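Local coordinates for PGRP-Hd - Peptidoglycan recognition protein homologue (Alvinella pompejana, PDB 3EP1) that is a homologue of the peptidoglycan recognition proteins of innate immunity and probably binds bacterial cell-wall peptidoglycan through an amidase-like domain, at residues Phe30-Gly35 with Gln101-Arg106. Numbering follows the deposited sequence.
Sequences FLWQTG and QHTKGR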
ATOM      1  N   PHE A  30      11.848   1.603 -12.512  1.00 19.70           N
ATOM      2  CA  PHE A  30      12.111   2.088 -13.864  1.00 19.26           C
ATOM      3  C   PHE A  30      10.823   2.500 -14.555  1.00 18.87           C
ATOM      4  O   PHE A  30       9.903   1.698 -14.684  1.00 15.95           O
ATOM      5  CB  PHE A  30      12.827   1.009 -14.684  1.00 17.51           C
ATOM      6  CG  PHE A  30      14.234   0.752 -14.237  1.00 19.67           C
ATOM      7  CD1 PHE A  30      15.200   1.755 -14.336  1.00 19.87           C
ATOM      8  CD2 PHE A  30      14.589  -0.469 -13.678  1.00 18.18           C
ATOM      9  CE1 PHE A  30      16.498   1.544 -13.882  1.00 20.14           C
ATOM     10  CE2 PHE A  30      15.889  -0.692 -13.219  1.00 20.74           C
ATOM     11  CZ  PHE A  30      16.843   0.317 -13.320  1.00 20.64           C
ATOM     12  N   LEU A  31      10.770   3.754 -15.002  1.00 19.08           N
ATOM     13  CA  LEU A  31       9.591   4.294 -15.674  1.00 20.03           C
ATOM     14  C   LEU A  31       9.673   4.272 -17.194  1.00 19.29           C
ATOM     15  O   LEU A  31      10.617   4.800 -17.786  1.00 22.30           O
ATOM     16  CB  LEU A  31       9.324   5.731 -15.213  1.00 21.25           C
ATOM     17  CG  LEU A  31       8.421   5.953 -13.995  1.00 25.62           C
ATOM     18  CD1 LEU A  31       8.233   7.444 -13.775  1.00 26.70           C
ATOM     19  CD2 LEU A  31       7.065   5.301 -14.216  1.00 22.91           C
ATOM     20  N   TRP A  32       8.677   3.655 -17.817  1.00 16.74           N
ATOM     21  CA  TRP A  32       8.602   3.555 -19.273  1.00 18.70           C
ATOM     22  C   TRP A  32       7.223   3.964 -19.730  1.00 18.52           C
ATOM     23  O   TRP A  32       6.240   3.630 -19.088  1.00 20.35           O
ATOM     24  CB  TRP A  32       8.829   2.122 -19.744  1.00 17.37           C
ATOM     25  CG  TRP A  32      10.199   1.618 -19.561  1.00 18.68           C
ATOM     26  CD1 TRP A  32      10.753   1.131 -18.416  1.00 19.50           C
ATOM     27  CD2 TRP A  32      11.206   1.522 -20.573  1.00 19.75           C
ATOM     28  NE1 TRP A  32      12.044   0.729 -18.651  1.00 20.13           N
ATOM     29  CE2 TRP A  32      12.350   0.958 -19.967  1.00 17.93           C
ATOM     30  CE3 TRP A  32      11.251   1.855 -21.936  1.00 19.39           C
ATOM     31  CZ2 TRP A  32      13.531   0.717 -20.675  1.00 17.93           C
ATOM     32  CZ3 TRP A  32      12.424   1.615 -22.642  1.00 19.54           C
ATOM     33  CH2 TRP A  32      13.549   1.049 -22.007  1.00 18.66           C
ATOM     34  N   GLN A  33       7.153   4.676 -20.846  1.00 21.20           N
ATOM     35  CA  GLN A  33       5.874   5.101 -21.390  1.00 21.76           C
ATOM     36  C   GLN A  33       5.520   4.111 -22.497  1.00 23.12           C
ATOM     37  O   GLN A  33       6.417   3.620 -23.189  1.00 22.98           O
ATOM     38  CB  GLN A  33       5.993   6.498 -21.992  1.00 21.77           C
ATOM     39  CG  GLN A  33       6.638   6.515 -23.367  1.00 22.88           C
ATOM     40  CD  GLN A  33       6.803   7.910 -23.926  1.00 23.21           C
ATOM     41  OE1 GLN A  33       5.865   8.702 -23.935  1.00 23.75           O
ATOM     42  NE2 GLN A  33       8.001   8.213 -24.408  1.00 24.83           N
ATOM     43  N   THR A  34       4.234   3.805 -22.665  1.00 22.43           N
ATOM     44  CA  THR A  34       3.844   2.885 -23.726  1.00 23.86           C
ATOM     45  C   THR A  34       3.952   3.581 -25.084  1.00 25.95           C
ATOM     46  O   THR A  34       3.955   2.937 -26.135  1.00 27.66           O
ATOM     47  CB  THR A  34       2.427   2.311 -23.499  1.00 22.47           C
ATOM     48  OG1 THR A  34       1.469   3.369 -23.397  1.00 18.98           O
ATOM     49  CG2 THR A  34       2.411   1.486 -22.222  1.00 21.04           C
ATOM     50  N   GLY A  35       4.049   4.904 -25.055  1.00 27.29           N
ATOM     51  CA  GLY A  35       4.232   5.656 -26.282  1.00 29.59           C
ATOM     52  C   GLY A  35       3.036   6.299 -26.948  1.00 32.47           C
ATOM     53  O   GLY A  35       1.881   5.975 -26.658  1.00 31.45           O
ATOM     54  N   GLN A 101      10.903  -7.893 -17.587  1.00 15.30           N
ATOM     55  CA  GLN A 101      11.788  -7.807 -18.747  1.00 17.01           C
ATOM     56  C   GLN A 101      11.503  -6.452 -19.403  1.00 16.33           C
ATOM     57  O   GLN A 101      11.020  -6.377 -20.527  1.00 18.32           O
ATOM     58  CB  GLN A 101      11.512  -8.973 -19.709  1.00 16.80           C
ATOM     59  CG  GLN A 101      11.975 -10.320 -19.150  1.00 19.80           C
ATOM     60  CD  GLN A 101      11.475 -11.521 -19.939  1.00 22.89           C
ATOM     61  OE1 GLN A 101      10.283 -11.829 -19.940  1.00 21.30           O
ATOM     62  NE2 GLN A 101      12.391 -12.205 -20.615  1.00 21.58           N
ATOM     63  N   HIS A 102      11.819  -5.391 -18.666  1.00 16.00           N
ATOM     64  CA  HIS A 102      11.577  -4.011 -19.086  1.00 16.38           C
ATOM     65  C   HIS A 102      12.824  -3.145 -19.260  1.00 16.71           C
ATOM     66  O   HIS A 102      12.840  -2.226 -20.079  1.00 16.95           O
ATOM     67  CB  HIS A 102      10.640  -3.355 -18.073  1.00 15.46           C
ATOM     68  CG  HIS A 102      11.020  -3.626 -16.650  1.00 12.96           C
ATOM     69  ND1 HIS A 102      12.044  -2.961 -16.013  1.00 14.08           N
ATOM     70  CD2 HIS A 102      10.549  -4.531 -15.759  1.00 13.77           C
ATOM     71  CE1 HIS A 102      12.189  -3.444 -14.792  1.00 13.75           C
ATOM     72  NE2 HIS A 102      11.294  -4.399 -14.612  1.00 13.63           N
ATOM     73  N   THR A 103      13.865  -3.413 -18.483  1.00 19.80           N
ATOM     74  CA  THR A 103      15.089  -2.632 -18.603  1.00 20.53           C
ATOM     75  C   THR A 103      16.278  -3.589 -18.687  1.00 21.88           C
ATOM     76  O   THR A 103      16.791  -4.059 -17.673  1.00 20.36           O
ATOM     77  CB  THR A 103      15.259  -1.674 -17.410  1.00 22.98           C
ATOM     78  OG1 THR A 103      15.519  -2.431 -16.224  1.00 31.89           O
ATOM     79  CG2 THR A 103      13.998  -0.867 -17.200  1.00 17.58           C
ATOM     80  N   LYS A 104      16.700  -3.867 -19.916  1.00 21.88           N
ATOM     81  CA  LYS A 104      17.792  -4.798 -20.178  1.00 23.72           C
ATOM     82  C   LYS A 104      18.949  -4.662 -19.210  1.00 24.35           C
ATOM     83  O   LYS A 104      19.528  -3.587 -19.059  1.00 23.48           O
ATOM     84  CB  LYS A 104      18.289  -4.640 -21.616  1.00 22.58           C
ATOM     85  N   GLY A 105      19.264  -5.768 -18.547  1.00 23.76           N
ATOM     86  CA  GLY A 105      20.366  -5.787 -17.607  1.00 26.99           C
ATOM     87  C   GLY A 105      20.071  -5.323 -16.196  1.00 26.38           C
ATOM     88  O   GLY A 105      20.857  -5.599 -15.290  1.00 27.12           O
ATOM     89  N   ARG A 106      18.939  -4.652 -15.995  1.00 27.09           N
ATOM     90  CA  ARG A 106      18.580  -4.126 -14.677  1.00 27.29           C
ATOM     91  C   ARG A 106      17.264  -4.660 -14.084  1.00 27.14           C
ATOM     92  O   ARG A 106      16.714  -4.064 -13.159  1.00 24.66           O
ATOM     93  CB  ARG A 106      18.485  -2.603 -14.760  1.00 28.87           C
ATOM     94  CG  ARG A 106      19.582  -1.941 -15.578  1.00 32.70           C
ATOM     95  CD  ARG A 106      20.754  -1.541 -14.731  1.00 34.44           C
ATOM     96  NE  ARG A 106      20.574  -0.222 -14.130  1.00 36.43           N
ATOM     97  CZ  ARG A 106      20.508   0.006 -12.819  1.00 36.86           C
ATOM     98  NH1 ARG A 106      20.600  -1.007 -11.958  1.00 32.87           N
ATOM     99  NH2 ARG A 106      20.376   1.256 -12.371  1.00 36.18           N
TER
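T103 sits over one face of the F30 ring, its CB offset toward the rim, in a CH-pi contact 4.3 Å from the centroid and 22° off the ring normal. The two side chains cross at about a right angle. T103 OG1 lies over the same face near its rim, 3.3 Å from F30 CD2. With F30 CG anti to the carbonyl carbon (chi1 -69°), CG points toward the loop, where the methyl T103 CG2 packs on F30 CB and CG. R106 meets the far end of the ring, its CB 3.6 Å from F30 CZ; F30 CZ in turn sits over the centre of the guanidinium, whose plane is turned 78° from that of the phenyl. The charge of this guanidinium is met by E28, which forms a salt bridge with R106 NH1. H102 CE1 and R106 O approach the ring at its edge. An alanine in place of F30 would probably leave a gap beneath T103 and deprive the R106 guanidinium of the ring edge packed on its face. Two residues on, W32 presents its indole edge to T103 CG2, which lies in the ring plane at W32 NE1; their 2.9 Å separation is doubtfully short. H102 O lies obliquely to the indole, 3.1 Å from W32 CZ2, and its angle to W32 NE1 is too poor for a hydrogen bond. T103 to R106 form a type II beta turn, closed by R106 N to T103 O (2.8 Å), with G105 at its third position. The arrangement packs the loop between strands 90-92 and 110-115 over the F30 and W32 side chains of strand 26-33, part of the helix-flanked mixed sheet characteristic of the PGRP/amidase fold.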